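Local atomic coordinates of benzoylformate Decarboxylase (Polynucleobacter necessarius, PDB entry 4K9Q), a protein that binds thiamine diphosphate and a magnesium ion and probably catalyses the non-oxidative decarboxylation of benzoylformate to benzaldehyde and carbon dioxide. Residues 3-6 / 7-11; 101-105 / 106-110; 133-136 / 137-141; 156-160 / 161-165. All coordinates share one frame; numbering follows the deposited sequence.

Interaction 1: residues 3-6 / 7-11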
# COMPACT_ATOMS: atom_id res chain seq x y z
N THR A 3 -5.96 -33.88 3.06
CA THR A 3 -5.25 -32.85 2.29
C THR A 3 -5.94 -31.51 2.46
O THR A 3 -7.15 -31.44 2.68
CB THR A 3 -5.20 -33.16 0.78
OG1 THR A 3 -6.53 -33.21 0.25
CG2 THR A 3 -4.48 -34.48 0.51
N VAL A 4 -5.16 -30.44 2.35
CA VAL A 4 -5.71 -29.09 2.31
C VAL A 4 -6.87 -29.03 1.31
O VAL A 4 -7.93 -28.46 1.59
CB VAL A 4 -4.62 -28.08 1.93
CG1 VAL A 4 -5.24 -26.70 1.65
CG2 VAL A 4 -3.52 -28.01 2.99
N LYS A 5 -6.69 -29.63 0.14
CA LYS A 5 -7.72 -29.58 -0.89
C LYS A 5 -9.03 -30.24 -0.43
O LYS A 5 -10.11 -29.66 -0.56
CB LYS A 5 -7.23 -30.19 -2.21
CG LYS A 5 -8.25 -30.08 -3.35
CD LYS A 5 -7.61 -30.36 -4.71
CE LYS A 5 -7.18 -31.81 -4.86
NZ LYS A 5 -8.34 -32.74 -5.01
N GLU A 6 -8.93 -31.45 0.13
CA GLU A 6 -10.14 -32.15 0.55
C GLU A 6 -10.89 -31.37 1.63
O GLU A 6 -12.11 -31.22 1.57
CB GLU A 6 -9.84 -33.58 1.02
CG GLU A 6 -11.11 -34.39 1.22
CD GLU A 6 -10.85 -35.85 1.54
OE1 GLU A 6 -9.69 -36.29 1.48
OE2 GLU A 6 -11.83 -36.56 1.85
N ILE A 7 -10.16 -30.85 2.61
CA ILE A 7 -10.76 -30.07 3.69
C ILE A 7 -11.40 -28.78 3.18
O ILE A 7 -12.48 -28.38 3.63
CB ILE A 7 -9.72 -29.77 4.76
CG1 ILE A 7 -9.22 -31.09 5.36
CG2 ILE A 7 -10.28 -28.83 5.83
CD1 ILE A 7 -7.97 -30.95 6.20
N THR A 8 -10.73 -28.12 2.24
CA THR A 8 -11.23 -26.87 1.69
C THR A 8 -12.51 -27.08 0.89
O THR A 8 -13.48 -26.32 1.04
CB THR A 8 -10.15 -26.19 0.81
OG1 THR A 8 -8.99 -25.91 1.61
CG2 THR A 8 -10.68 -24.89 0.22
N PHE A 9 -12.53 -28.09 0.03
CA PHE A 9 -13.73 -28.35 -0.74
C PHE A 9 -14.89 -28.75 0.18
O PHE A 9 -16.04 -28.35 -0.05
CB PHE A 9 -13.48 -29.37 -1.86
CG PHE A 9 -12.94 -28.75 -3.11
CD1 PHE A 9 -13.81 -28.29 -4.10
CD2 PHE A 9 -11.58 -28.60 -3.31
CE1 PHE A 9 -13.31 -27.70 -5.26
CE2 PHE A 9 -11.08 -28.02 -4.46
CZ PHE A 9 -11.95 -27.57 -5.43
N ASP A 10 -14.58 -29.50 1.24
CA ASP A 10 -15.62 -29.84 2.22
C ASP A 10 -16.19 -28.59 2.93
O ASP A 10 -17.39 -28.50 3.16
CB ASP A 10 -15.10 -30.85 3.25
CG ASP A 10 -15.30 -32.29 2.79
OD1 ASP A 10 -16.06 -32.54 1.83
OD2 ASP A 10 -14.69 -33.18 3.42
N LEU A 11 -15.32 -27.64 3.25
CA LEU A 11 -15.79 -26.36 3.79
C LEU A 11 -16.71 -25.65 2.80
O LEU A 11 -17.77 -25.15 3.16
CB LEU A 11 -14.60 -25.46 4.16
CG LEU A 11 -14.97 -24.02 4.55
CD1 LEU A 11 -15.74 -24.00 5.87
CD2 LEU A 11 -13.72 -23.17 4.66
O HOH W 1 -13.52 -32.70 -0.52

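Interaction 2: residues 101-105 / 106-110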
# COMPACT_ATOMS: atom_id res chain seq x y z
N ARG A 101 5.77 -22.46 -2.77
CA ARG A 101 6.60 -21.98 -1.66
C ARG A 101 8.04 -22.47 -1.79
O ARG A 101 8.95 -21.90 -1.19
CB ARG A 101 6.04 -22.41 -0.29
CG ARG A 101 4.70 -21.78 0.07
CD ARG A 101 4.27 -22.13 1.51
NE ARG A 101 2.83 -21.93 1.64
CZ ARG A 101 2.25 -20.86 2.18
NH1 ARG A 101 0.93 -20.78 2.21
NH2 ARG A 101 3.00 -19.87 2.69
N GLU A 102 8.25 -23.53 -2.57
CA GLU A 102 9.60 -24.06 -2.76
C GLU A 102 10.49 -23.05 -3.47
O GLU A 102 11.71 -23.09 -3.34
CB GLU A 102 9.58 -25.37 -3.56
CG GLU A 102 8.78 -26.52 -2.93
CD GLU A 102 9.51 -27.23 -1.79
OE1 GLU A 102 10.72 -26.99 -1.59
OE2 GLU A 102 8.86 -28.03 -1.10
N MET A 103 9.88 -22.12 -4.23
CA MET A 103 10.66 -21.14 -5.00
C MET A 103 10.31 -19.68 -4.73
O MET A 103 11.03 -18.77 -5.16
CB MET A 103 10.50 -21.41 -6.51
CG MET A 103 11.07 -22.74 -6.99
SD MET A 103 11.25 -22.85 -8.78
CE MET A 103 9.55 -23.12 -9.32
N LEU A 104 9.22 -19.45 -4.01
CA LEU A 104 8.65 -18.11 -3.85
C LEU A 104 9.64 -17.01 -3.48
O LEU A 104 9.56 -15.89 -3.98
CB LEU A 104 7.53 -18.13 -2.80
CG LEU A 104 6.09 -18.08 -3.26
CD1 LEU A 104 5.20 -17.92 -2.03
CD2 LEU A 104 5.86 -16.95 -4.29
N LEU A 105 10.55 -17.32 -2.55
CA LEU A 105 11.50 -16.33 -2.06
C LEU A 105 12.31 -15.68 -3.18
O LEU A 105 12.62 -14.49 -3.13
CB LEU A 105 12.44 -16.97 -1.04
CG LEU A 105 13.63 -16.14 -0.56
CD1 LEU A 105 13.17 -14.93 0.25
CD2 LEU A 105 14.57 -17.04 0.26
N ASN A 106 12.65 -16.46 -4.19
CA ASN A 106 13.47 -15.95 -5.28
C ASN A 106 12.70 -15.54 -6.53
O ASN A 106 13.30 -15.21 -7.55
CB ASN A 106 14.57 -16.97 -5.60
CG ASN A 106 15.36 -17.36 -4.37
OD1 ASN A 106 15.13 -18.42 -3.79
ND2 ASN A 106 16.28 -16.50 -3.95
N GLU A 107 11.37 -15.57 -6.44
CA GLU A 107 10.48 -14.96 -7.44
C GLU A 107 10.72 -15.42 -8.89
O GLU A 107 11.08 -14.62 -9.76
CB GLU A 107 10.50 -13.43 -7.33
CG GLU A 107 10.07 -12.94 -5.93
CD GLU A 107 10.11 -11.42 -5.77
OE1 GLU A 107 10.47 -10.71 -6.74
OE2 GLU A 107 9.78 -10.95 -4.65
N PRO A 108 10.49 -16.71 -9.15
CA PRO A 108 10.58 -17.26 -10.50
C PRO A 108 9.45 -16.72 -11.37
O PRO A 108 8.62 -15.91 -10.89
CB PRO A 108 10.40 -18.76 -10.28
CG PRO A 108 9.49 -18.82 -9.09
CD PRO A 108 9.96 -17.69 -8.19
N LEU A 109 9.40 -17.16 -12.63
CA LEU A 109 8.35 -16.74 -13.55
C LEU A 109 6.98 -16.93 -12.92
O LEU A 109 6.73 -17.93 -12.25
CB LEU A 109 8.44 -17.54 -14.84
CG LEU A 109 7.56 -17.03 -15.98
CD1 LEU A 109 8.13 -15.76 -16.55
CD2 LEU A 109 7.42 -18.12 -17.04
N LEU A 110 6.11 -15.95 -13.15
CA LEU A 110 4.70 -16.04 -12.76
C LEU A 110 4.48 -16.05 -11.24
O LEU A 110 3.44 -16.49 -10.74
CB LEU A 110 3.99 -17.20 -13.48
CG LEU A 110 3.78 -16.89 -14.97
CD1 LEU A 110 3.65 -18.15 -15.81
CD2 LEU A 110 2.58 -15.98 -15.19
O HOH W 2 13.34 -20.41 -2.38

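Interaction 3: residues 133-136 / 137-141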
# COMPACT_ATOMS: atom_id res chain seq x y z
N GLU A 133 -1.55 -25.22 6.39
CA GLU A 133 -2.53 -25.50 7.44
C GLU A 133 -3.61 -24.42 7.56
O GLU A 133 -4.73 -24.70 7.99
CB GLU A 133 -1.82 -25.66 8.79
CG GLU A 133 -1.05 -26.97 8.96
CD GLU A 133 0.35 -26.95 8.34
OE1 GLU A 133 0.72 -25.97 7.67
OE2 GLU A 133 1.08 -27.95 8.53
N ASP A 134 -3.27 -23.19 7.18
CA ASP A 134 -4.19 -22.07 7.33
C ASP A 134 -5.13 -21.86 6.14
O ASP A 134 -6.00 -20.98 6.19
CB ASP A 134 -3.41 -20.77 7.55
CG ASP A 134 -2.59 -20.81 8.83
OD1 ASP A 134 -3.04 -21.40 9.83
OD2 ASP A 134 -1.48 -20.24 8.82
N VAL A 135 -4.98 -22.66 5.08
CA VAL A 135 -5.76 -22.41 3.87
C VAL A 135 -7.28 -22.53 4.09
O VAL A 135 -8.04 -21.63 3.70
CB VAL A 135 -5.26 -23.23 2.65
CG1 VAL A 135 -6.25 -23.13 1.48
CG2 VAL A 135 -3.85 -22.77 2.25
N PRO A 136 -7.75 -23.64 4.70
CA PRO A 136 -9.19 -23.74 4.95
C PRO A 136 -9.70 -22.59 5.80
O PRO A 136 -10.72 -21.98 5.46
CB PRO A 136 -9.33 -25.07 5.70
CG PRO A 136 -8.12 -25.87 5.28
CD PRO A 136 -7.02 -24.86 5.12
N GLY A 137 -8.99 -22.26 6.89
CA GLY A 137 -9.39 -21.13 7.71
C GLY A 137 -9.41 -19.81 6.97
O GLY A 137 -10.23 -18.94 7.27
N ALA A 138 -8.49 -19.64 6.02
CA ALA A 138 -8.44 -18.43 5.20
C ALA A 138 -9.67 -18.32 4.28
O ALA A 138 -10.21 -17.22 4.07
CB ALA A 138 -7.15 -18.37 4.39
N PHE A 139 -10.11 -19.46 3.75
CA PHE A 139 -11.37 -19.48 3.01
C PHE A 139 -12.56 -19.09 3.89
O PHE A 139 -13.45 -18.34 3.46
CB PHE A 139 -11.60 -20.83 2.32
CG PHE A 139 -10.98 -20.92 0.95
CD1 PHE A 139 -11.74 -20.65 -0.18
CD2 PHE A 139 -9.65 -21.27 0.79
CE1 PHE A 139 -11.19 -20.73 -1.46
CE2 PHE A 139 -9.09 -21.37 -0.49
CZ PHE A 139 -9.86 -21.09 -1.62
N MET A 140 -12.59 -19.59 5.13
CA MET A 140 -13.66 -19.19 6.04
C MET A 140 -13.62 -17.68 6.34
O MET A 140 -14.65 -17.02 6.32
CB MET A 140 -13.62 -19.98 7.34
CG MET A 140 -14.81 -19.69 8.25
SD MET A 140 -16.38 -20.17 7.51
CE MET A 140 -17.27 -18.61 7.55
N ARG A 141 -12.44 -17.16 6.63
CA ARG A 141 -12.31 -15.72 6.88
C ARG A 141 -12.67 -14.93 5.63
O ARG A 141 -13.26 -13.86 5.71
CB ARG A 141 -10.89 -15.37 7.36
CG ARG A 141 -10.67 -13.88 7.64
CD ARG A 141 -9.38 -13.64 8.42
NE ARG A 141 -9.12 -12.21 8.52
CZ ARG A 141 -7.97 -11.66 8.90
NH1 ARG A 141 -6.94 -12.42 9.26
NH2 ARG A 141 -7.86 -10.34 8.93
O HOH W 3 -7.24 -23.83 8.43

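Interaction 4: residues 156-160 / 161-165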
# COMPACT_ATOMS: atom_id res chain seq x y z
N LEU A 156 -7.64 -14.06 -2.14
CA LEU A 156 -6.66 -15.00 -1.57
C LEU A 156 -5.64 -15.42 -2.63
O LEU A 156 -6.02 -15.80 -3.74
CB LEU A 156 -7.36 -16.27 -1.07
CG LEU A 156 -8.37 -16.13 0.07
CD1 LEU A 156 -9.01 -17.48 0.36
CD2 LEU A 156 -7.68 -15.57 1.31
N SER A 157 -4.37 -15.34 -2.26
CA SER A 157 -3.26 -15.81 -3.08
C SER A 157 -2.82 -17.15 -2.50
O SER A 157 -2.44 -17.22 -1.33
CB SER A 157 -2.12 -14.79 -3.01
OG SER A 157 -0.97 -15.27 -3.67
N LEU A 158 -2.84 -18.19 -3.32
CA LEU A 158 -2.72 -19.57 -2.84
C LEU A 158 -1.57 -20.33 -3.52
O LEU A 158 -1.70 -20.79 -4.65
CB LEU A 158 -4.07 -20.28 -3.05
CG LEU A 158 -5.22 -19.57 -2.31
CD1 LEU A 158 -6.56 -19.95 -2.85
CD2 LEU A 158 -5.15 -19.83 -0.81
N PRO A 159 -0.43 -20.45 -2.83
CA PRO A 159 0.71 -21.19 -3.40
C PRO A 159 0.34 -22.61 -3.84
O PRO A 159 -0.33 -23.33 -3.10
CB PRO A 159 1.71 -21.21 -2.24
CG PRO A 159 1.41 -19.95 -1.48
CD PRO A 159 -0.09 -19.79 -1.55
N LEU A 160 0.81 -23.02 -5.01
CA LEU A 160 0.29 -24.23 -5.66
C LEU A 160 0.60 -25.51 -4.89
O LEU A 160 -0.11 -26.51 -5.03
CB LEU A 160 0.83 -24.34 -7.09
CG LEU A 160 2.33 -24.60 -7.22
CD1 LEU A 160 2.58 -26.10 -7.34
CD2 LEU A 160 2.89 -23.87 -8.43
N ASP A 161 1.66 -25.47 -4.11
CA ASP A 161 2.11 -26.65 -3.37
C ASP A 161 1.32 -26.92 -2.10
O ASP A 161 1.48 -27.98 -1.49
CB ASP A 161 3.62 -26.57 -3.07
CG ASP A 161 4.02 -25.31 -2.28
OD1 ASP A 161 3.48 -24.21 -2.53
OD2 ASP A 161 4.92 -25.43 -1.41
N ASP A 162 0.46 -25.99 -1.68
CA ASP A 162 -0.27 -26.16 -0.43
C ASP A 162 -1.31 -27.28 -0.51
O ASP A 162 -1.56 -27.98 0.48
CB ASP A 162 -0.99 -24.87 -0.02
CG ASP A 162 -0.05 -23.77 0.46
OD1 ASP A 162 1.17 -23.99 0.56
OD2 ASP A 162 -0.57 -22.68 0.76
N TRP A 163 -1.91 -27.44 -1.69
CA TRP A 163 -3.12 -28.24 -1.84
C TRP A 163 -2.98 -29.71 -1.48
O TRP A 163 -3.91 -30.31 -0.96
CB TRP A 163 -3.70 -28.08 -3.25
CG TRP A 163 -4.11 -26.68 -3.51
CD1 TRP A 163 -3.49 -25.77 -4.33
CD2 TRP A 163 -5.22 -25.99 -2.92
NE1 TRP A 163 -4.16 -24.57 -4.29
CE2 TRP A 163 -5.22 -24.68 -3.43
CE3 TRP A 163 -6.21 -26.36 -2.01
CZ2 TRP A 163 -6.18 -23.74 -3.06
CZ3 TRP A 163 -7.16 -25.43 -1.65
CH2 TRP A 163 -7.14 -24.13 -2.17
N GLU A 164 -1.81 -30.28 -1.77
CA GLU A 164 -1.56 -31.70 -1.54
C GLU A 164 -1.04 -32.01 -0.14
O GLU A 164 -0.81 -33.17 0.20
CB GLU A 164 -0.54 -32.23 -2.56
CG GLU A 164 0.84 -31.60 -2.39
CD GLU A 164 1.86 -32.16 -3.37
OE1 GLU A 164 3.01 -31.67 -3.36
OE2 GLU A 164 1.53 -33.08 -4.14
N LYS A 165 -0.82 -30.97 0.66
CA LYS A 165 -0.28 -31.19 2.01
C LYS A 165 -1.32 -31.86 2.92
O LYS A 165 -2.49 -31.48 2.93
CB LYS A 165 0.18 -29.87 2.65
CG LYS A 165 1.29 -29.13 1.88
CD LYS A 165 2.59 -29.93 1.86
CE LYS A 165 3.75 -29.09 1.34
NZ LYS A 165 3.73 -29.03 -0.14
O HOH W 4 -3.41 -22.41 -6.04
O HOH W 5 -2.49 -22.25 -1.18
O HOH W 6 -0.37 -29.18 -4.08

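Interaction 1: residues 3-6 / 7-11
Val-4 and Thr-8 meet one turn apart on the packed side of helix 4-15. Thr-8 grips the carbonyl O of Val-4 twice, through its backbone N at 2.9 Å and through OG1 at 2.8 Å, the hydroxyl arriving from above the carbonyl plane. That reach back follows from OG1 standing beside the threonine's own backbone N (chi1 -60°). The two side chains lie side by side, Val-4 CG1 3.8 Å from Thr-8 OG1. On another flank the aliphatic part of Lys-5 presses on the ring of Phe-9, Lys-5 CG lying 3.6 Å from Phe-9 CD2. The carbonyl O of Lys-5 sits in the plane of that ring, at its edge. Thr-3 is the N-cap: its OG1 accepts from Glu-6 N at 3.0 Å. The solvent side is looser. Glu-6 CG and Asp-10 OD2 stay 4.4 Å apart, a water bonded to Glu-6 O reaches Asp-10 OD1 only weakly, and the two carboxylates pair instead with Arg-2 and Arg-13. Around this helix start, Val-4, Ile-7 and Thr-8 pack on helix 135-147, Val-4 and Ile-7 also touch strand 166-167, and Phe-9 meets the rings of Phe-31 and Phe-39.

Interaction 2: residues 101-105 / 106-110
Between Met-103 and Glu-107 the backbone closes two overlapping turns, with Asn-106 N bonded to Met-103 O at 3.0 Å and Glu-107 N to Leu-104 O at 3.1 Å. These consecutive turns belong to the connection between strands 93-98 and 126-127 of the N-terminal thiamine-diphosphate-binding domain, where the chain has left the parallel sheet and meets other subunits. Glu-107 then adopts a left-handed backbone conformation (phi 54°), and the chain doubles back to bring Pro-108 beside Met-103. Among the side chains, Asn-106 leans over Leu-105: with CG held beside its own backbone N (chi1 -53°), OD1 of Asn-106 passes 4.1 Å from Leu-105 CB, and ND2 donates to the carbonyl of Lys-304 of the second subunit. Glu-107 starts close to the turn, its CG 3.6 Å from Leu-104 O, and then runs out extended. Its carboxylate is split between two chains, OE1 pairing with Lys-304 of the second subunit and OE2 with Arg-141 of the third, a setting that should favour the charged form. The turn thus lies where three subunits converge. Inside it, the proline ring packs against Met-103: Pro-108 CG touches Met-103 CB at 3.8 Å, and Pro-108 CD lies 3.4 Å from Met-103 O.

Interaction 3: residues 133-136 / 137-141
Val-135 and Phe-139 form a buried apolar pair one turn apart at the start of helix 135-147, which connects strands 126-127 and 154-159. The two side chains lie side by side and point the same way. Val-135 CG1, anti to the backbone N (chi1 170°), approaches the ring of Phe-139 along its CD2-CE2 bond, 3.9 Å from Phe-139 CE2. The same ring turns its edge to the backbone, with Val-135 O in the ring plane 3.3 Å from Phe-139 CD2. The helical bond from Phe-139 N to Val-135 O, at 3.0 Å, sets the pair one turn apart, and the neighbouring one runs from Ala-138 N to Asp-134 O at 2.8 Å. One residue earlier, a water stands in for the direct bond, accepting from Gly-137 N at 2.8 Å and donating to Glu-133 O at 2.7 Å, so the helix start is bridged by solvent. Asp-134 pairs with Arg-131 and packs on Arg-101 of the third subunit. Phe-139 rests on Leu-156 and Leu-158 of the sheet, while Val-135 and Pro-136 pack on helix 4-15. Strand 126-127, helix 135-147 and strand 154-159 together form a beta-alpha-beta crossover, the helix packing on the sheet.

Interaction 4: residues 156-160 / 161-165
Pro-159 O accepts the backbone N of Asp-162 at 3.1 Å, closing a tight turn where strand 154-159 leaves the parallel sheet of the N-terminal domain. A type I beta turn from Asp-162 to Lys-165 follows at once, so the chain coils away from the strand end. Two side chains reach back to the strand residues here. The indole of Trp-163 swings back, CG beside its own backbone N (chi1 -63°), and Leu-158 CD1 meets the edge of the ring 3.8 Å from Trp-163 CZ2. Farther round the same edge, CD1 of Trp-163 lies 3.5 Å from Leu-160 O. Asp-162 crosses the proline ring, its OD2 3.7 Å from Pro-159 CD. Ordered waters stitch these groups together. One lies in the indole plane, accepting from Trp-163 NE1 at 2.9 Å and donating to Leu-158 O at 2.7 Å; another lies over one face of the indole, offset toward the rim, and donates to both Pro-159 O and Asp-162 OD2. Beyond this shell, Arg-101 holds both acids, through a salt bridge from its guanidinium to Asp-162 and a hydrogen bond from its backbone N to Asp-161 OD1. Phe-139 of helix 135-147 backs Trp-163. At the far end Lys-165 curls back, and its NZ donates to Asp-161 O at 2.8 Å from above the carbonyl plane.

Overall arrangement
All four contacts are local and follow in series along the chain; none nests within or crosses another, and each closes only a turn. Interaction 1 starts the first long helix, interaction 2 shapes the connection after strand 93-98, interaction 3 opens helix 135-147, and interaction 4 marks the exit from strand 154-159. In space, interactions 1, 3 and 4 touch one another: the two helices pack together, and backbone bonds from Val-4 and Lys-5 reach Lys-165 and Trp-163. Interaction 2 joins this cluster through Arg-101, which binds both aspartates of 161-165. Residues of interactions 2 and 3 also meet the third subunit, tying this domain to a neighbouring subunit of the tetramer.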